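PDB 3KYA: putative phosphatase from Bacteroides thetaiotaomicron, which is of unknown function but binds zinc ions, joins an IPT/TIG domain to a six-bladed beta-propeller, and may act as a phosphatase. Local coordinates for residues P309-Q314 / N331-R336; I317-K322 / E389-Y394; A324-I329 / M335-D340. All coordinates share one frame; numbering follows the deposited sequence.

Overall arrangement
The three contacts gather around one four-stranded antiparallel blade of the propeller, with strands 313-317, 323-328, 333-340 and 345-352. Contact 3 is its central hairpin, pairing the second and third strands. Contact 1 lies about 9 Å from it, centre to centre. There the loop leading into the first strand meets the start of the third, and Met335 and Arg336 are shared with contact 3. Contact 2 is centred about 11 Å from contact 3 and about 19 Å from contact 1. It ties the turn between the first two strands to the next blade. Phe393 of contact 2 packs on Phe334 and Tyr325. Asp340, at the far end of contact 3, binds a zinc ion.

Contact 1 of 3, residues P309-Q314 / N331-R336; sequences PSWEFQ and NHYFMR
Trp311 carries this contact, meeting Asn331 over a face of its indole and Tyr333 at its edge. The direct hydrogen bond runs from Trp311 NE1 to Tyr333 OH, 2.9 Å. The bond is bent, with an N-H...O angle of 143°, although the hydroxyl lies close to the indole plane. Tyr333 CG sits between its backbone N and carbonyl carbon (chi1 70°), which brings the phenol end to the pyrrole N-H.

The aromatic part is modest. The five-membered ring of Trp311 and the Tyr333 ring meet rim to rim, steeply inclined to each other. Neither covers the other's face. Tyr333 CE1 comes to 4.0 Å from Trp311 CZ2.

The amide of Asn331 covers part of the benzene half of the indole. Its ND2 is 3.3 Å from Trp311 CZ3 and lies above the plane, offset toward the rim. The amide is tilted by 28° from that plane. The same ND2 donates to a water at 3.1 Å, which in turn donates to Ser310 O at 2.8 Å.

These pieces fasten the loop ahead of strand 313-317 to the start of strand 333-340. The two strands are not neighbours in the propeller blade. Strand 323-328 lies between them, and its Val328 packs against both Trp311 and Tyr333. Asn330 also bonds Ser310 O. The chemistry implies a defined rotation for the indole: its buried N-H has an acceptor in the Tyr333 hydroxyl, while an amide rests on its face.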
loop_
_atom_site.group_PDB
_atom_site.type_symbol
_atom_site.label_atom_id
_atom_site.label_comp_id
_atom_site.label_asym_id
_atom_site.label_seq_id
_atom_site.Cartn_x
_atom_site.Cartn_y
_atom_site.Cartn_z
ATOM N N PRO A 309 -10.308 -29.295 17.899
ATOM C CA PRO A 309 -10.170 -29.187 19.353
ATOM C C PRO A 309 -8.876 -28.519 19.789
ATOM O O PRO A 309 -7.907 -28.480 19.025
ATOM C CB PRO A 309 -10.177 -30.653 19.812
ATOM C CG PRO A 309 -10.918 -31.368 18.749
ATOM C CD PRO A 309 -10.544 -30.687 17.480
ATOM N N SER A 310 -8.876 -28.007 21.013
ATOM C CA SER A 310 -7.716 -27.351 21.597
ATOM C C SER A 310 -7.363 -26.085 20.808
ATOM O O SER A 310 -6.230 -25.913 20.366
ATOM C CB SER A 310 -6.536 -28.323 21.680
ATOM O OG SER A 310 -6.884 -29.444 22.494
ATOM N N TRP A 311 -8.362 -25.216 20.652
ATOM C CA TRP A 311 -8.239 -23.999 19.864
ATOM C C TRP A 311 -8.343 -22.809 20.820
ATOM O O TRP A 311 -9.404 -22.566 21.400
ATOM C CB TRP A 311 -9.353 -23.962 18.813
ATOM C CG TRP A 311 -8.831 -23.768 17.398
ATOM C CD1 TRP A 311 -9.056 -22.708 16.553
ATOM C CD2 TRP A 311 -7.974 -24.671 16.682
ATOM N NE1 TRP A 311 -8.403 -22.916 15.355
ATOM C CE2 TRP A 311 -7.720 -24.100 15.420
ATOM C CE3 TRP A 311 -7.383 -25.904 16.999
ATOM C CZ2 TRP A 311 -6.915 -24.729 14.464
ATOM C CZ3 TRP A 311 -6.583 -26.531 16.048
ATOM C CH2 TRP A 311 -6.361 -25.944 14.798
ATOM N N GLU A 312 -7.231 -22.107 21.010
ATOM C CA GLU A 312 -7.172 -20.971 21.933
ATOM C C GLU A 312 -7.427 -19.680 21.179
ATOM O O GLU A 312 -6.623 -19.308 20.317
ATOM C CB GLU A 312 -5.798 -20.917 22.590
ATOM C CG GLU A 312 -5.701 -19.881 23.706
ATOM C CD GLU A 312 -4.307 -19.723 24.259
ATOM O OE1 GLU A 312 -3.363 -20.379 23.774
ATOM O OE2 GLU A 312 -4.150 -18.928 25.204
ATOM N N PHE A 313 -8.502 -18.966 21.513
ATOM C CA PHE A 313 -8.817 -17.742 20.760
ATOM C C PHE A 313 -9.664 -16.716 21.481
ATOM O O PHE A 313 -10.381 -17.034 22.427
ATOM C CB PHE A 313 -9.519 -18.094 19.424
ATOM C CG PHE A 313 -10.903 -18.683 19.575
ATOM C CD1 PHE A 313 -11.082 -20.057 19.743
ATOM C CD2 PHE A 313 -12.030 -17.875 19.512
ATOM C CE1 PHE A 313 -12.359 -20.603 19.868
ATOM C CE2 PHE A 313 -13.318 -18.418 19.638
ATOM C CZ PHE A 313 -13.475 -19.783 19.823
ATOM N N GLN A 314 -9.569 -15.480 20.986
ATOM C CA GLN A 314 -10.373 -14.367 21.460
ATOM C C GLN A 314 -11.181 -13.771 20.304
ATOM O O GLN A 314 -10.870 -13.995 19.124
ATOM C CB GLN A 314 -9.512 -13.302 22.152
ATOM C CG GLN A 314 -8.875 -13.844 23.403
ATOM C CD GLN A 314 -8.239 -12.783 24.260
ATOM O OE1 GLN A 314 -7.638 -11.822 23.761
ATOM N NE2 GLN A 314 -8.370 -12.950 25.574
ATOM N N ASN A 331 -2.589 -21.128 17.115
ATOM C CA ASN A 331 -2.445 -21.697 15.769
ATOM C C ASN A 331 -2.151 -20.697 14.640
ATOM O O ASN A 331 -2.161 -21.047 13.460
ATOM C CB ASN A 331 -3.624 -22.634 15.484
ATOM C CG ASN A 331 -3.490 -23.957 16.236
ATOM O OD1 ASN A 331 -2.519 -24.700 16.034
ATOM N ND2 ASN A 331 -4.464 -24.267 17.082
ATOM N N HIS A 332 -1.886 -19.453 15.035
ATOM C CA HIS A 332 -1.303 -18.420 14.177
ATOM C C HIS A 332 -2.109 -17.880 12.992
ATOM O O HIS A 332 -1.554 -17.595 11.937
ATOM C CB HIS A 332 0.087 -18.931 13.730
ATOM C CG HIS A 332 0.812 -19.664 14.817
ATOM N ND1 HIS A 332 1.231 -19.045 15.978
ATOM C CD2 HIS A 332 1.137 -20.973 14.948
ATOM C CE1 HIS A 332 1.787 -19.944 16.775
ATOM N NE2 HIS A 332 1.748 -21.120 16.171
ATOM N N TYR A 333 -3.408 -17.676 13.198
ATOM C CA TYR A 333 -4.262 -17.058 12.181
ATOM C C TYR A 333 -5.523 -16.421 12.784
ATOM O O TYR A 333 -5.838 -16.633 13.956
ATOM C CB TYR A 333 -4.640 -18.071 11.069
ATOM C CG TYR A 333 -5.610 -19.181 11.479
ATOM C CD1 TYR A 333 -5.233 -20.171 12.375
ATOM C CD2 TYR A 333 -6.886 -19.260 10.929
ATOM C CE1 TYR A 333 -6.119 -21.195 12.741
ATOM C CE2 TYR A 333 -7.774 -20.273 11.291
ATOM C CZ TYR A 333 -7.380 -21.241 12.190
ATOM O OH TYR A 333 -8.256 -22.248 12.547
ATOM N N PHE A 334 -6.202 -15.612 11.970
ATOM C CA PHE A 334 -7.494 -15.020 12.287
ATOM C C PHE A 334 -8.568 -15.552 11.334
ATOM O O PHE A 334 -8.317 -15.733 10.118
ATOM C CB PHE A 334 -7.513 -13.467 12.143
ATOM C CG PHE A 334 -6.823 -12.716 13.242
ATOM C CD1 PHE A 334 -5.469 -12.446 13.170
ATOM C CD2 PHE A 334 -7.551 -12.201 14.319
ATOM C CE1 PHE A 334 -4.828 -11.747 14.199
ATOM C CE2 PHE A 334 -6.915 -11.515 15.338
ATOM C CZ PHE A 334 -5.555 -11.279 15.263
HETATM N N MSE A 335 -9.748 -15.796 11.894
HETATM C CA MSE A 335 -10.934 -16.140 11.141
HETATM C C MSE A 335 -11.866 -14.921 11.191
HETATM O O MSE A 335 -11.719 -14.050 12.062
HETATM C CB MSE A 335 -11.626 -17.376 11.722
HETATM C CG MSE A 335 -10.748 -18.623 11.788
HETATM SE SE MSE A 335 -11.718 -20.194 12.386
HETATM C CE MSE A 335 -12.720 -20.527 10.761
ATOM N N ARG A 336 -12.795 -14.850 10.244
ATOM C CA ARG A 336 -13.770 -13.782 10.176
ATOM C C ARG A 336 -15.162 -14.379 10.242
ATOM O O ARG A 336 -15.436 -15.402 9.613
ATOM C CB ARG A 336 -13.614 -12.974 8.900
ATOM C CG ARG A 336 -14.521 -11.742 8.770
ATOM C CD ARG A 336 -14.224 -11.043 7.436
ATOM N NE ARG A 336 -14.931 -9.777 7.212
ATOM C CZ ARG A 336 -16.226 -9.678 6.931
ATOM N NH1 ARG A 336 -16.982 -10.760 6.888
ATOM N NH2 ARG A 336 -16.780 -8.497 6.719
HETATM O O HOH W 1 -4.077 -26.828 18.809
#

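Contact 2 of 3, residues I317-K322 / E389-Y394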
loop_
_atom_site.group_PDB
_atom_site.type_symbol
_atom_site.label_atom_id
_atom_site.label_comp_id
_atom_site.label_asym_id
_atom_site.label_seq_id
_atom_site.Cartn_x
_atom_site.Cartn_y
_atom_site.Cartn_z
ATOM N N ILE A 317 -14.795 -7.712 17.940
ATOM C CA ILE A 317 -15.962 -7.301 17.145
ATOM C C ILE A 317 -15.793 -5.885 16.581
ATOM O O ILE A 317 -15.365 -4.977 17.287
ATOM C CB ILE A 317 -17.261 -7.399 17.969
ATOM C CG1 ILE A 317 -17.402 -8.806 18.576
ATOM C CG2 ILE A 317 -18.484 -7.046 17.110
ATOM C CD1 ILE A 317 -18.581 -8.958 19.561
ATOM N N HIS A 318 -16.128 -5.734 15.304
ATOM C CA HIS A 318 -16.068 -4.467 14.590
ATOM C C HIS A 318 -16.996 -3.453 15.290
ATOM O O HIS A 318 -18.055 -3.840 15.804
ATOM C CB HIS A 318 -16.499 -4.713 13.141
ATOM C CG HIS A 318 -16.308 -3.552 12.225
ATOM N ND1 HIS A 318 -17.275 -2.592 12.018
ATOM C CD2 HIS A 318 -15.262 -3.207 11.438
ATOM C CE1 HIS A 318 -16.833 -1.708 11.139
ATOM N NE2 HIS A 318 -15.616 -2.064 10.764
ATOM N N PRO A 319 -16.615 -2.161 15.314
ATOM C CA PRO A 319 -17.471 -1.166 15.993
ATOM C C PRO A 319 -18.930 -1.098 15.516
ATOM O O PRO A 319 -19.809 -0.733 16.309
ATOM C CB PRO A 319 -16.743 0.166 15.751
ATOM C CG PRO A 319 -15.309 -0.223 15.449
ATOM C CD PRO A 319 -15.388 -1.558 14.762
ATOM N N THR A 320 -19.192 -1.436 14.255
ATOM C CA THR A 320 -20.559 -1.452 13.734
ATOM C C THR A 320 -21.312 -2.692 14.212
ATOM O O THR A 320 -22.525 -2.762 14.071
ATOM C CB THR A 320 -20.598 -1.470 12.191
ATOM O OG1 THR A 320 -19.973 -2.673 11.723
ATOM C CG2 THR A 320 -19.897 -0.239 11.589
ATOM N N GLY A 321 -20.582 -3.676 14.742
ATOM C CA GLY A 321 -21.155 -4.947 15.183
ATOM C C GLY A 321 -21.512 -5.879 14.023
ATOM O O GLY A 321 -22.086 -6.936 14.235
ATOM N N LYS A 322 -21.130 -5.520 12.804
ATOM C CA LYS A 322 -21.537 -6.290 11.618
ATOM C C LYS A 322 -20.658 -7.519 11.309
ATOM O O LYS A 322 -21.035 -8.369 10.488
ATOM C CB LYS A 322 -21.634 -5.353 10.417
ATOM C CG LYS A 322 -22.723 -4.300 10.597
ATOM C CD LYS A 322 -23.026 -3.490 9.347
ATOM C CE LYS A 322 -24.085 -2.412 9.658
ATOM N NZ LYS A 322 -24.475 -1.589 8.467
ATOM N N GLU A 389 -17.272 0.916 5.162
ATOM C CA GLU A 389 -16.191 0.349 5.960
ATOM C C GLU A 389 -15.206 1.466 6.291
ATOM O O GLU A 389 -14.485 1.932 5.408
ATOM C CB GLU A 389 -15.496 -0.795 5.219
ATOM C CG GLU A 389 -14.280 -1.334 5.974
ATOM C CD GLU A 389 -14.623 -1.838 7.359
ATOM O OE1 GLU A 389 -15.135 -2.971 7.426
ATOM O OE2 GLU A 389 -14.342 -1.131 8.376
ATOM N N GLU A 390 -15.162 1.882 7.557
ATOM C CA GLU A 390 -14.306 3.001 7.979
ATOM C C GLU A 390 -13.109 2.631 8.847
ATOM O O GLU A 390 -12.397 3.520 9.309
ATOM C CB GLU A 390 -15.155 4.012 8.748
ATOM C CG GLU A 390 -16.301 4.613 7.941
ATOM C CD GLU A 390 -17.081 5.658 8.729
ATOM O OE1 GLU A 390 -17.361 5.434 9.923
ATOM O OE2 GLU A 390 -17.430 6.701 8.147
ATOM N N TYR A 391 -12.859 1.337 9.040
ATOM C CA TYR A 391 -11.809 0.901 9.947
ATOM C C TYR A 391 -10.804 -0.097 9.404
ATOM O O TYR A 391 -11.103 -0.897 8.517
ATOM C CB TYR A 391 -12.445 0.227 11.173
ATOM C CG TYR A 391 -13.373 1.101 11.947
ATOM C CD1 TYR A 391 -14.707 1.205 11.594
ATOM C CD2 TYR A 391 -12.924 1.820 13.056
ATOM C CE1 TYR A 391 -15.573 2.019 12.297
ATOM C CE2 TYR A 391 -13.785 2.644 13.763
ATOM C CZ TYR A 391 -15.111 2.731 13.376
ATOM O OH TYR A 391 -15.983 3.534 14.061
ATOM N N ASP A 392 -9.605 -0.020 9.985
ATOM C CA ASP A 392 -8.558 -1.018 9.831
ATOM C C ASP A 392 -8.463 -1.721 11.183
ATOM O O ASP A 392 -9.049 -1.272 12.176
ATOM C CB ASP A 392 -7.213 -0.399 9.463
ATOM C CG ASP A 392 -7.179 0.112 8.051
ATOM O OD1 ASP A 392 -7.552 -0.667 7.139
ATOM O OD2 ASP A 392 -6.753 1.270 7.848
ATOM N N PHE A 393 -7.715 -2.818 11.217
ATOM C CA PHE A 393 -7.537 -3.624 12.419
ATOM C C PHE A 393 -6.037 -3.733 12.721
ATOM O O PHE A 393 -5.232 -3.938 11.807
ATOM C CB PHE A 393 -8.158 -4.992 12.167
ATOM C CG PHE A 393 -8.063 -5.953 13.323
ATOM C CD1 PHE A 393 -8.924 -5.845 14.410
ATOM C CD2 PHE A 393 -7.153 -6.989 13.300
ATOM C CE1 PHE A 393 -8.861 -6.760 15.481
ATOM C CE2 PHE A 393 -7.080 -7.903 14.365
ATOM C CZ PHE A 393 -7.944 -7.778 15.453
ATOM N N TYR A 394 -5.672 -3.553 13.984
ATOM C CA TYR A 394 -4.288 -3.591 14.440
ATOM C C TYR A 394 -4.192 -4.616 15.554
ATOM O O TYR A 394 -5.084 -4.667 16.395
ATOM C CB TYR A 394 -3.847 -2.231 14.977
ATOM C CG TYR A 394 -3.734 -1.174 13.907
ATOM C CD1 TYR A 394 -4.859 -0.531 13.408
ATOM C CD2 TYR A 394 -2.495 -0.814 13.400
ATOM C CE1 TYR A 394 -4.747 0.456 12.428
ATOM C CE2 TYR A 394 -2.375 0.153 12.422
ATOM C CZ TYR A 394 -3.494 0.778 11.932
ATOM O OH TYR A 394 -3.344 1.738 10.953
#
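The ring of Tyr391 has Pro319 over one face, with Pro319 CG 3.7 Å from the ring centroid and 14° off the normal, a CH-pi contact. At the edge of the same ring, in its plane, lies Glu389 OE2. Tyr391 turns an edge toward the face of His318 in an offset edge-to-face pair, centroids of the two rings 5.1 Å apart. Pro319 CD rests over one face of the imidazole, and the Glu389 carboxylate stands at the imidazole edge, nearly perpendicular to it.

The contact joins neighbouring blades of the beta-propeller. A type I turn, His318 to Gly321, links two strands of one blade and meets strand 391-397 of the next. Phe379 of that next blade packs on both His318 and Pro319.

His318 NE2 donates to the syn lone pair of Glu389 OE2, at 2.9 Å. Glu389 is bent at chi2 (58°), which leaves OE2 near both the imidazole and the backbone N of Tyr391. OE2 also takes that N-H, on its anti lone pair. Tyr323 OH bonds the other oxygen, OE1. Thr320 adds an ST turn: its OG1 accepts from Lys322 N at 3.3 Å and lies 2.7 Å from His318 ND1.

Contact 3 of 3, residues A324-I329 / M335-D340; sequences AYFGVI and MRSDYD. With ZN (zinc ion), chain B; EDO (1,2-ethanediol), chain I.
Tyr325 and Arg336 face each other on one side of a beta hairpin, in a non-hydrogen-bonded antiparallel pair. On the other side Phe326 pairs with Met335, a selenomethionine, and Ala324 with Ser337. Both of these pairs are hydrogen-bonded. Phe326 N reaches Met335 O at 2.8 Å, and Ala324 N reaches Ser337 O at 2.9 Å. Each has a return bond. The hairpin forms the centre of a propeller blade.

Arg336 is stretched out. CG stands opposite the backbone N (chi1 -175°). This first torsion sets CG at the edge of the Tyr325 ring, in its plane, 3.8 Å from Tyr325 CE1; the extended chain then carries NE toward the phenol end. The two polar ends are joined by a water, 2.7 Å from Tyr325 OH and accepting from Arg336 NE. Beyond NE the guanidinium turns, and NH1 forms a salt bridge with Asp338 OD1 at 2.8 Å, approaching from above the carboxylate plane. Tyr323 makes a cation-pi contact with Arg336.

Phe326 CG lies beside its own backbone N (chi1 -56°). The ring reaches along the sheet to Ser337, with CZ 3.6 Å from Ser337 CB. Ser337 OG bonds the backbone O of Ile347.

Asp338 OD2 accepts from a 1,2-ethanediol, probably from the crystallisation liquor, and bonds Tyr68 of the second subunit. At the strand end Asp340 OD2 holds a zinc ion at 2.0 Å. The chemistry implies two unlike sides: one is mostly apolar, with the Ser337 hydroxyl held by Ile347 O, while the other leads from Tyr325 through water and Arg336 to Asp338 at the subunit interface.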
loop_
_atom_site.group_PDB
_atom_site.type_symbol
_atom_site.label_atom_id
_atom_site.label_comp_id
_atom_site.label_asym_id
_atom_site.label_seq_id
_atom_site.Cartn_x
_atom_site.Cartn_y
_atom_site.Cartn_z
ATOM N N ALA A 324 -16.860 -9.854 13.056
ATOM C CA ALA A 324 -15.836 -10.056 14.072
ATOM C C ALA A 324 -14.666 -10.863 13.535
ATOM O O ALA A 324 -14.817 -11.638 12.584
ATOM C CB ALA A 324 -16.421 -10.776 15.272
ATOM N N TYR A 325 -13.501 -10.655 14.138
ATOM C CA TYR A 325 -12.336 -11.471 13.854
ATOM C C TYR A 325 -12.074 -12.368 15.068
ATOM O O TYR A 325 -12.161 -11.917 16.212
ATOM C CB TYR A 325 -11.081 -10.634 13.563
ATOM C CG TYR A 325 -11.137 -9.738 12.346
ATOM C CD1 TYR A 325 -11.897 -10.070 11.227
ATOM C CD2 TYR A 325 -10.341 -8.608 12.269
ATOM C CE1 TYR A 325 -11.910 -9.262 10.112
ATOM C CE2 TYR A 325 -10.348 -7.796 11.146
ATOM C CZ TYR A 325 -11.127 -8.125 10.074
ATOM O OH TYR A 325 -11.131 -7.305 8.969
ATOM N N PHE A 326 -11.778 -13.641 14.826
ATOM C CA PHE A 326 -11.421 -14.561 15.895
ATOM C C PHE A 326 -9.916 -14.798 15.783
ATOM O O PHE A 326 -9.448 -15.381 14.797
ATOM C CB PHE A 326 -12.170 -15.904 15.815
ATOM C CG PHE A 326 -13.675 -15.791 15.798
ATOM C CD1 PHE A 326 -14.330 -14.734 16.402
ATOM C CD2 PHE A 326 -14.438 -16.802 15.264
ATOM C CE1 PHE A 326 -15.725 -14.665 16.409
ATOM C CE2 PHE A 326 -15.834 -16.732 15.284
ATOM C CZ PHE A 326 -16.462 -15.657 15.851
ATOM N N GLY A 327 -9.160 -14.339 16.780
ATOM C CA GLY A 327 -7.708 -14.491 16.786
ATOM C C GLY A 327 -7.299 -15.792 17.448
ATOM O O GLY A 327 -7.423 -15.927 18.672
ATOM N N VAL A 328 -6.815 -16.741 16.645
ATOM C CA VAL A 328 -6.408 -18.067 17.132
ATOM C C VAL A 328 -4.952 -17.968 17.586
ATOM O O VAL A 328 -4.015 -18.114 16.811
ATOM C CB VAL A 328 -6.645 -19.172 16.074
ATOM C CG1 VAL A 328 -6.426 -20.547 16.680
ATOM C CG2 VAL A 328 -8.065 -19.089 15.525
ATOM N N ILE A 329 -4.799 -17.650 18.872
ATOM C CA ILE A 329 -3.513 -17.429 19.524
ATOM C C ILE A 329 -2.511 -18.566 19.344
ATOM O O ILE A 329 -1.353 -18.331 18.983
ATOM C CB ILE A 329 -3.743 -17.219 21.057
ATOM C CG1 ILE A 329 -4.606 -15.983 21.320
ATOM C CG2 ILE A 329 -2.412 -17.118 21.811
ATOM C CD1 ILE A 329 -5.188 -15.956 22.765
HETATM N N MSE A 335 -9.748 -15.796 11.894
HETATM C CA MSE A 335 -10.934 -16.140 11.141
HETATM C C MSE A 335 -11.866 -14.921 11.191
HETATM O O MSE A 335 -11.719 -14.050 12.062
HETATM C CB MSE A 335 -11.626 -17.376 11.722
HETATM C CG MSE A 335 -10.748 -18.623 11.788
HETATM SE SE MSE A 335 -11.718 -20.194 12.386
HETATM C CE MSE A 335 -12.720 -20.527 10.761
ATOM N N ARG A 336 -12.795 -14.850 10.244
ATOM C CA ARG A 336 -13.770 -13.782 10.176
ATOM C C ARG A 336 -15.162 -14.379 10.242
ATOM O O ARG A 336 -15.436 -15.402 9.613
ATOM C CB ARG A 336 -13.614 -12.974 8.900
ATOM C CG ARG A 336 -14.521 -11.742 8.770
ATOM C CD ARG A 336 -14.224 -11.043 7.436
ATOM N NE ARG A 336 -14.931 -9.777 7.212
ATOM C CZ ARG A 336 -16.226 -9.678 6.931
ATOM N NH1 ARG A 336 -16.982 -10.760 6.888
ATOM N NH2 ARG A 336 -16.780 -8.497 6.719
ATOM N N SER A 337 -16.037 -13.716 10.990
ATOM C CA SER A 337 -17.419 -14.137 11.136
ATOM C C SER A 337 -18.387 -12.972 10.870
ATOM O O SER A 337 -18.236 -11.894 11.461
ATOM C CB SER A 337 -17.602 -14.697 12.553
ATOM O OG SER A 337 -18.938 -15.040 12.835
ATOM N N ASP A 338 -19.364 -13.181 9.989
ATOM C CA ASP A 338 -20.401 -12.178 9.716
ATOM C C ASP A 338 -21.513 -12.242 10.776
ATOM O O ASP A 338 -21.791 -13.304 11.332
ATOM C CB ASP A 338 -20.992 -12.360 8.321
ATOM C CG ASP A 338 -20.031 -11.945 7.229
ATOM O OD1 ASP A 338 -19.719 -10.732 7.155
ATOM O OD2 ASP A 338 -19.587 -12.816 6.447
ATOM N N TYR A 339 -22.132 -11.097 11.056
ATOM C CA TYR A 339 -23.202 -11.009 12.058
ATOM C C TYR A 339 -24.565 -10.897 11.406
ATOM O O TYR A 339 -24.808 -9.978 10.638
ATOM C CB TYR A 339 -22.968 -9.783 12.928
ATOM C CG TYR A 339 -23.856 -9.671 14.158
ATOM C CD1 TYR A 339 -23.590 -10.436 15.291
ATOM C CD2 TYR A 339 -24.912 -8.757 14.205
ATOM C CE1 TYR A 339 -24.373 -10.307 16.464
ATOM C CE2 TYR A 339 -25.703 -8.622 15.365
ATOM C CZ TYR A 339 -25.420 -9.400 16.483
ATOM O OH TYR A 339 -26.173 -9.280 17.638
ATOM N N ASP A 340 -25.457 -11.836 11.708
ATOM C CA ASP A 340 -26.825 -11.792 11.190
ATOM C C ASP A 340 -27.578 -10.815 12.080
ATOM O O ASP A 340 -27.841 -11.111 13.247
ATOM C CB ASP A 340 -27.484 -13.172 11.204
ATOM C CG ASP A 340 -28.897 -13.155 10.641
ATOM O OD1 ASP A 340 -29.615 -12.152 10.849
ATOM O OD2 ASP A 340 -29.315 -14.150 9.992
HETATM ZN ZN ZN B . -31.120 -13.854 9.074
HETATM C C1 EDO I . -18.829 -10.627 2.763
HETATM O O1 EDO I . -19.887 -10.306 3.668
HETATM C C2 EDO I . -17.638 -11.153 3.541
HETATM O O2 EDO I . -18.025 -12.221 4.407
HETATM O O HOH W 2 -12.702 -7.730 6.854
HETATM O O HOH W 3 -31.083 -15.511 7.833
#